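Local coordinates for protein metallophosphoesterase (Sphaerobacter thermophilus, PDB 3RQZ) that binds zinc ions and probably works as a phosphatase, as a member of the calcineurin-like metallophosphoesterase superfamily, at residues 9-14 / 115-120; 31-36 / 204-209; 62-67 / 148-153. All blocks are in the same frame, centred on the assembly; numbering follows the deposited sequence.

Contact 1 (9-14 / 115-120). With ZN (zinc ion), chain D.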
# COMPACT_ATOMS: atom_id res chain seq x y z
N ILE A 9 -4.91 1.81 3.18
CA ILE A 9 -3.45 1.91 3.24
C ILE A 9 -2.81 0.89 2.31
O ILE A 9 -3.40 -0.16 1.98
CB ILE A 9 -2.86 1.72 4.71
CG1 ILE A 9 -3.26 0.34 5.31
CG2 ILE A 9 -3.26 2.91 5.61
CD1 ILE A 9 -2.67 0.05 6.70
N SER A 10 -1.59 1.20 1.90
CA SER A 10 -0.82 0.32 1.05
C SER A 10 0.66 0.53 1.30
O SER A 10 1.07 1.63 1.74
CB SER A 10 -1.15 0.59 -0.43
OG SER A 10 -0.60 -0.42 -1.26
N ASP A 11 1.44 -0.50 1.03
CA ASP A 11 2.90 -0.37 0.96
C ASP A 11 3.48 0.17 2.27
O ASP A 11 4.31 1.09 2.29
CB ASP A 11 3.31 0.43 -0.30
CG ASP A 11 2.82 -0.22 -1.60
OD1 ASP A 11 3.44 -1.22 -2.04
OD2 ASP A 11 1.79 0.25 -2.17
N VAL A 12 3.03 -0.44 3.36
CA VAL A 12 3.58 -0.17 4.68
C VAL A 12 5.08 -0.51 4.71
O VAL A 12 5.90 0.24 5.26
CB VAL A 12 2.78 -0.94 5.76
CG1 VAL A 12 3.48 -0.82 7.13
CG2 VAL A 12 1.32 -0.39 5.80
N HIS A 13 5.45 -1.62 4.09
CA HIS A 13 6.86 -1.95 3.95
C HIS A 13 7.59 -1.87 5.28
O HIS A 13 8.64 -1.23 5.39
CB HIS A 13 7.53 -1.07 2.86
CG HIS A 13 7.26 -1.56 1.47
ND1 HIS A 13 7.57 -2.84 1.06
CD2 HIS A 13 6.68 -0.95 0.41
CE1 HIS A 13 7.20 -3.00 -0.21
NE2 HIS A 13 6.65 -1.87 -0.62
N ALA A 14 7.01 -2.51 6.30
CA ALA A 14 7.69 -2.73 7.55
C ALA A 14 8.11 -1.41 8.23
O ALA A 14 9.01 -1.39 9.07
CB ALA A 14 8.91 -3.68 7.30
N VAL A 115 -10.32 -4.66 -4.99
CA VAL A 115 -9.06 -4.23 -4.35
C VAL A 115 -7.95 -5.24 -4.70
O VAL A 115 -8.14 -6.47 -4.52
CB VAL A 115 -9.20 -4.16 -2.81
CG1 VAL A 115 -7.80 -3.74 -2.18
CG2 VAL A 115 -10.33 -3.19 -2.40
N VAL A 116 -6.84 -4.73 -5.23
CA VAL A 116 -5.66 -5.51 -5.60
C VAL A 116 -4.42 -4.68 -5.24
O VAL A 116 -4.48 -3.46 -5.01
CB VAL A 116 -5.60 -5.82 -7.13
CG1 VAL A 116 -6.71 -6.83 -7.55
CG2 VAL A 116 -5.73 -4.50 -7.97
N HIS A 117 -3.27 -5.35 -5.20
CA HIS A 117 -2.06 -4.64 -4.92
C HIS A 117 -1.58 -3.85 -6.14
O HIS A 117 -1.13 -2.72 -6.01
CB HIS A 117 -0.97 -5.63 -4.52
CG HIS A 117 0.34 -4.97 -4.24
ND1 HIS A 117 0.51 -4.14 -3.15
CD2 HIS A 117 1.53 -4.99 -4.90
CE1 HIS A 117 1.75 -3.67 -3.16
NE2 HIS A 117 2.39 -4.18 -4.20
N GLY A 118 -1.63 -4.48 -7.30
CA GLY A 118 -1.02 -3.90 -8.50
C GLY A 118 -2.08 -3.48 -9.51
O GLY A 118 -2.39 -2.30 -9.66
N SER A 119 -2.68 -4.45 -10.20
CA SER A 119 -3.69 -4.08 -11.16
C SER A 119 -4.73 -5.18 -11.29
O SER A 119 -4.45 -6.35 -10.98
CB SER A 119 -3.05 -3.80 -12.52
OG SER A 119 -2.96 -5.01 -13.25
N PRO A 120 -5.96 -4.84 -11.74
CA PRO A 120 -6.90 -5.96 -11.85
C PRO A 120 -6.57 -6.96 -12.98
O PRO A 120 -7.05 -8.11 -12.94
CB PRO A 120 -8.26 -5.27 -12.04
CG PRO A 120 -7.96 -3.88 -12.42
CD PRO A 120 -6.65 -3.54 -11.78
ZN ZN D . 5.48 -1.78 -2.51
O HOH W 1 7.44 -2.24 -3.90
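Asp11 meets His117 beside the bound zinc. Its CG stands anti to the carbonyl carbon (chi1 -59°), which swings the carboxylate from the backbone toward the metal. CB of Asp11 is still 3.8 Å from the zinc; its CG closes to 3.2 Å of it. At the tip the two oxygens part company. OD1 of Asp11 coordinates the zinc at 2.2 Å and also comes to 3.2 Å from CE1 of His117, at the edge of the imidazole and near its plane; carboxylate and ring are turned 53° apart. OD2 of Asp11 takes a hydrogen bond from OG of Ser10 at 2.6 Å, arriving from above the carboxylate plane, and a second one from the backbone N of His150, so the group is held at both oxygens. NE2 of His13 binds the same zinc at 2.2 Å, and Asp37, His152 and a water complete its ligands. The His117 ring is steadied by a hydrogen bond from ND1 to the carbonyl O of Leu35, and a second zinc lies about 3 Å from the nearest atom of its side chain. The Asp-x-His loop leaves strand 6-9 and leads into helix 16-26, while His117 follows strand 113-116 of the other sheet.

Contact 2 (31-36 / 204-209)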
# COMPACT_ATOMS: atom_id res chain seq x y z
N ASP A 31 -13.28 0.94 9.54
CA ASP A 31 -12.60 -0.23 8.98
C ASP A 31 -11.29 0.24 8.37
O ASP A 31 -11.11 1.42 8.06
CB ASP A 31 -13.47 -0.95 7.92
CG ASP A 31 -13.04 -2.42 7.67
OD1 ASP A 31 -12.16 -2.97 8.39
OD2 ASP A 31 -13.60 -3.04 6.72
N ILE A 32 -10.35 -0.69 8.24
CA ILE A 32 -9.03 -0.43 7.66
C ILE A 32 -8.77 -1.48 6.57
O ILE A 32 -8.95 -2.69 6.80
CB ILE A 32 -7.96 -0.45 8.76
CG1 ILE A 32 -8.18 0.75 9.72
CG2 ILE A 32 -6.51 -0.47 8.16
CD1 ILE A 32 -7.44 0.65 11.06
N TRP A 33 -8.41 -1.02 5.38
CA TRP A 33 -8.11 -1.94 4.28
C TRP A 33 -6.64 -1.87 3.89
O TRP A 33 -6.12 -0.78 3.68
CB TRP A 33 -8.90 -1.60 3.01
CG TRP A 33 -10.39 -1.60 3.10
CD1 TRP A 33 -11.18 -2.09 4.12
CD2 TRP A 33 -11.27 -1.14 2.09
NE1 TRP A 33 -12.51 -1.92 3.80
CE2 TRP A 33 -12.59 -1.36 2.55
CE3 TRP A 33 -11.08 -0.56 0.83
CZ2 TRP A 33 -13.73 -0.98 1.81
CZ3 TRP A 33 -12.23 -0.20 0.07
CH2 TRP A 33 -13.52 -0.40 0.58
N SER A 34 -5.99 -3.02 3.78
CA SER A 34 -4.58 -3.08 3.39
C SER A 34 -4.44 -3.61 1.96
O SER A 34 -4.99 -4.67 1.60
CB SER A 34 -3.78 -3.96 4.36
OG SER A 34 -2.46 -4.26 3.85
N LEU A 35 -3.70 -2.88 1.14
CA LEU A 35 -3.45 -3.29 -0.22
C LEU A 35 -2.11 -4.03 -0.39
O LEU A 35 -1.63 -4.19 -1.51
CB LEU A 35 -3.55 -2.07 -1.16
CG LEU A 35 -4.94 -1.64 -1.59
CD1 LEU A 35 -5.93 -1.51 -0.42
CD2 LEU A 35 -4.90 -0.30 -2.45
N GLY A 36 -1.53 -4.51 0.70
CA GLY A 36 -0.37 -5.40 0.56
C GLY A 36 0.96 -4.68 0.64
O GLY A 36 1.01 -3.45 0.82
N ALA A 204 -5.48 7.10 2.18
CA ALA A 204 -6.77 7.70 1.84
C ALA A 204 -7.85 7.34 2.85
O ALA A 204 -7.74 6.33 3.59
CB ALA A 204 -7.22 7.32 0.40
N ILE A 205 -8.87 8.19 2.89
CA ILE A 205 -10.08 7.93 3.64
C ILE A 205 -11.25 7.84 2.67
O ILE A 205 -11.53 8.79 1.91
CB ILE A 205 -10.39 9.06 4.65
CG1 ILE A 205 -9.27 9.16 5.69
CG2 ILE A 205 -11.74 8.83 5.33
CD1 ILE A 205 -9.19 7.96 6.66
N PHE A 206 -11.95 6.71 2.73
CA PHE A 206 -13.06 6.43 1.80
C PHE A 206 -14.33 6.47 2.63
O PHE A 206 -14.41 5.81 3.68
CB PHE A 206 -12.82 5.06 1.16
CG PHE A 206 -13.91 4.58 0.23
CD1 PHE A 206 -14.63 5.47 -0.58
CD2 PHE A 206 -14.20 3.21 0.14
CE1 PHE A 206 -15.67 5.00 -1.45
CE2 PHE A 206 -15.24 2.73 -0.72
CZ PHE A 206 -15.96 3.64 -1.52
N GLU A 207 -15.30 7.27 2.17
CA GLU A 207 -16.62 7.36 2.78
C GLU A 207 -17.65 7.00 1.71
O GLU A 207 -18.13 7.87 0.98
CB GLU A 207 -16.88 8.78 3.30
CG GLU A 207 -15.96 9.15 4.45
CD GLU A 207 -15.96 10.63 4.74
OE1 GLU A 207 -15.35 11.40 3.97
OE2 GLU A 207 -16.58 11.03 5.73
N PRO A 208 -17.99 5.70 1.63
CA PRO A 208 -18.82 5.23 0.54
C PRO A 208 -20.20 5.88 0.53
O PRO A 208 -20.72 6.14 -0.55
CB PRO A 208 -18.94 3.71 0.79
CG PRO A 208 -18.29 3.44 2.09
CD PRO A 208 -17.49 4.61 2.49
N ASP A 209 -20.77 6.16 1.71
CA ASP A 209 -22.11 6.75 1.76
C ASP A 209 -22.09 8.18 1.20
O ASP A 209 -23.08 8.63 0.63
CB ASP A 209 -22.69 6.75 3.18
CG ASP A 209 -24.11 7.36 3.25
OD1 ASP A 209 -25.08 6.67 2.90
OD2 ASP A 209 -24.24 8.54 3.66
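Trp33 presents the corner of its six-membered ring to the edge of Phe206, with Trp33 CH2 lying near the phenyl plane, 3.7 Å from Phe206 CD2. The ring planes are inclined at 66° and the centroids are 5.8 Å apart, an oblique pairing. One face of Phe206 carries the pyrrolidine of Pro208, whose CD sits 4.1 Å above the phenyl plane, over its centre. At the other end of the indole, Asp31 OD2 lies in the ring plane and accepts a weak hydrogen bond from NE1 of Trp33 at 3.3 Å; Asn58 donates to the same oxygen. Different first torsions bring the two rings together: Trp33 has CG anti to the carbonyl carbon (chi1 -59°), whereas Phe206 has it anti to the backbone N. Both rings pack over strand 6-9, which runs between their strands, with Ile8 touching both; the backbones stay well apart, with Trp33 CA and Ala204 CA 10.0 Å from each other. Trp113 meets both rings from strand 113-116, and Phe147 meets Phe206. Here the apolar sides of the two mixed sheets close on each other, forming the aromatic interior of the beta sandwich that underlies the calcineurin-like fold, away from the zinc sites.

Contact 3 (62-67 / 148-153). With ZN (zinc ion), chain D.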
# COMPACT_ATOMS: atom_id res chain seq x y z
N ILE A 62 -2.49 -9.48 -0.73
CA ILE A 62 -1.07 -9.75 -0.67
C ILE A 62 -0.39 -8.81 -1.67
O ILE A 62 -0.98 -8.50 -2.73
CB ILE A 62 -0.79 -11.25 -1.00
CG1 ILE A 62 0.67 -11.58 -0.80
CG2 ILE A 62 -1.18 -11.64 -2.45
CD1 ILE A 62 0.89 -12.65 0.20
N GLY A 63 0.81 -8.33 -1.32
CA GLY A 63 1.67 -7.59 -2.26
C GLY A 63 2.80 -8.46 -2.79
O GLY A 63 3.00 -9.60 -2.32
N ASN A 64 3.56 -7.95 -3.77
CA ASN A 64 4.66 -8.75 -4.34
C ASN A 64 5.78 -9.02 -3.31
O ASN A 64 6.39 -10.11 -3.29
CB ASN A 64 5.22 -8.09 -5.62
CG ASN A 64 5.61 -6.62 -5.41
OD1 ASN A 64 4.79 -5.80 -4.99
ND2 ASN A 64 6.85 -6.27 -5.74
N HIS A 65 6.05 -8.04 -2.45
CA HIS A 65 7.08 -8.28 -1.39
C HIS A 65 6.65 -9.32 -0.34
O HIS A 65 7.47 -10.15 0.08
CB HIS A 65 7.53 -6.97 -0.73
CG HIS A 65 8.38 -6.16 -1.64
ND1 HIS A 65 9.76 -6.15 -1.55
CD2 HIS A 65 8.06 -5.39 -2.71
CE1 HIS A 65 10.25 -5.38 -2.51
NE2 HIS A 65 9.25 -4.90 -3.22
N ASP A 66 5.38 -9.27 0.08
CA ASP A 66 4.83 -10.31 0.96
C ASP A 66 4.97 -11.69 0.31
O ASP A 66 5.40 -12.64 0.96
CB ASP A 66 3.33 -10.07 1.32
CG ASP A 66 3.02 -8.62 1.65
OD1 ASP A 66 3.80 -8.01 2.44
OD2 ASP A 66 1.99 -8.08 1.13
N TRP A 67 4.59 -11.79 -0.97
CA TRP A 67 4.61 -13.06 -1.71
C TRP A 67 6.05 -13.61 -1.86
O TRP A 67 6.30 -14.80 -1.73
CB TRP A 67 3.94 -12.85 -3.09
CG TRP A 67 3.83 -14.06 -4.00
CD1 TRP A 67 4.39 -14.20 -5.26
CD2 TRP A 67 3.10 -15.28 -3.75
NE1 TRP A 67 4.08 -15.44 -5.78
CE2 TRP A 67 3.27 -16.11 -4.90
CE3 TRP A 67 2.32 -15.75 -2.69
CZ2 TRP A 67 2.70 -17.39 -4.99
CZ3 TRP A 67 1.76 -17.05 -2.78
CH2 TRP A 67 1.95 -17.84 -3.93
N VAL A 148 -5.92 0.30 -5.88
CA VAL A 148 -4.63 -0.31 -6.20
C VAL A 148 -3.50 0.38 -5.42
O VAL A 148 -3.66 1.51 -4.97
CB VAL A 148 -4.33 -0.24 -7.73
CG1 VAL A 148 -5.46 -0.84 -8.56
CG2 VAL A 148 -4.06 1.22 -8.20
N GLY A 149 -2.35 -0.30 -5.27
CA GLY A 149 -1.15 0.29 -4.65
C GLY A 149 0.05 0.14 -5.57
O GLY A 149 -0.04 0.47 -6.78
N HIS A 150 1.17 -0.30 -4.98
CA HIS A 150 2.35 -0.82 -5.72
C HIS A 150 3.27 0.28 -6.30
O HIS A 150 4.49 0.15 -6.31
CB HIS A 150 1.85 -1.80 -6.81
CG HIS A 150 2.89 -2.69 -7.42
ND1 HIS A 150 4.03 -3.11 -6.77
CD2 HIS A 150 2.92 -3.29 -8.64
CE1 HIS A 150 4.73 -3.91 -7.58
NE2 HIS A 150 4.06 -4.04 -8.71
N THR A 151 2.71 1.38 -6.77
CA THR A 151 3.55 2.45 -7.30
C THR A 151 4.15 3.32 -6.19
O THR A 151 5.16 3.98 -6.40
CB THR A 151 2.74 3.37 -8.22
OG1 THR A 151 1.67 3.93 -7.43
CG2 THR A 151 2.14 2.59 -9.39
N HIS A 152 3.51 3.35 -5.02
CA HIS A 152 3.91 4.20 -3.87
C HIS A 152 3.65 5.68 -4.16
O HIS A 152 4.31 6.61 -3.60
CB HIS A 152 5.38 4.00 -3.48
CG HIS A 152 5.73 2.60 -3.10
ND1 HIS A 152 6.92 2.29 -2.47
CD2 HIS A 152 5.08 1.42 -3.27
CE1 HIS A 152 6.98 0.98 -2.27
NE2 HIS A 152 5.89 0.43 -2.75
N VAL A 153 2.72 5.92 -5.08
CA VAL A 153 2.34 7.29 -5.42
C VAL A 153 0.82 7.37 -5.42
O VAL A 153 0.16 6.58 -6.11
CB VAL A 153 2.95 7.74 -6.78
CG1 VAL A 153 2.52 9.21 -7.15
CG2 VAL A 153 4.52 7.65 -6.76
ZN ZN D . 5.48 -1.78 -2.51
O HOH W 1 7.44 -2.24 -3.90
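Asn64 holds CG in the crowded position between its backbone N and carbonyl carbon (chi1 53°), while His150 throws its ring out with CG anti to the backbone N (chi1 -165°). The amide thus comes from the first turn of helix 64-69 and crosses the CE1/ND1 side of the His150 ring, which comes from the loop after strand 145-147. They cross at about a right angle, with amide and imidazole planes 69° apart, and the amide carbon CG of Asn64 lies 3.6 Å from CE1 of His150. Gly63 is the N-cap, and its N donates to OD2 of Asp66 at 2.7 Å, a bond that ties the first turn of the helix. The amide also touches Asp37 and His117; an alanine here would probably open a gap beside CE1 of His150 and lose that packing, while the ring, held from elsewhere, would probably stay. The Gly-Asn-His-Asp and Gly-His-Thr-His sequences met here are signatures of metallophosphoesterases. In the latter, His152 NE2 binds one zinc at 2.3 Å and the His150 side chain binds the second, with Thr151 forming an ST turn between OG1 and the N of Val153. Because NE2 of His150 is hydrogen-bonded to the carbonyl O of Trp125, and the ring stacks on Tyr127, its orientation is set from outside, and ND1 is left as the likely zinc ligand.

In the fold
From the N terminus, the chain lays down one partner of each contact in turn: the loop after strand 6-9, strand 31-34, then the start of helix 64-69. Only afterwards do the second partners arrive. Segment 115-120 closes contact 1, 148-153 closes contact 3 and 204-209 closes contact 2. Contact 1 therefore crosses both others, while contact 3 is nested within the long loop of contact 2. Contacts 1 and 3, whose centres are about 4 Å apart, share a zinc and a water and bring loops and the start of helix 64-69 together at the metal centre. Contact 2 lies between the sheets, away from the zinc sites, and Leu35 links it to contact 1.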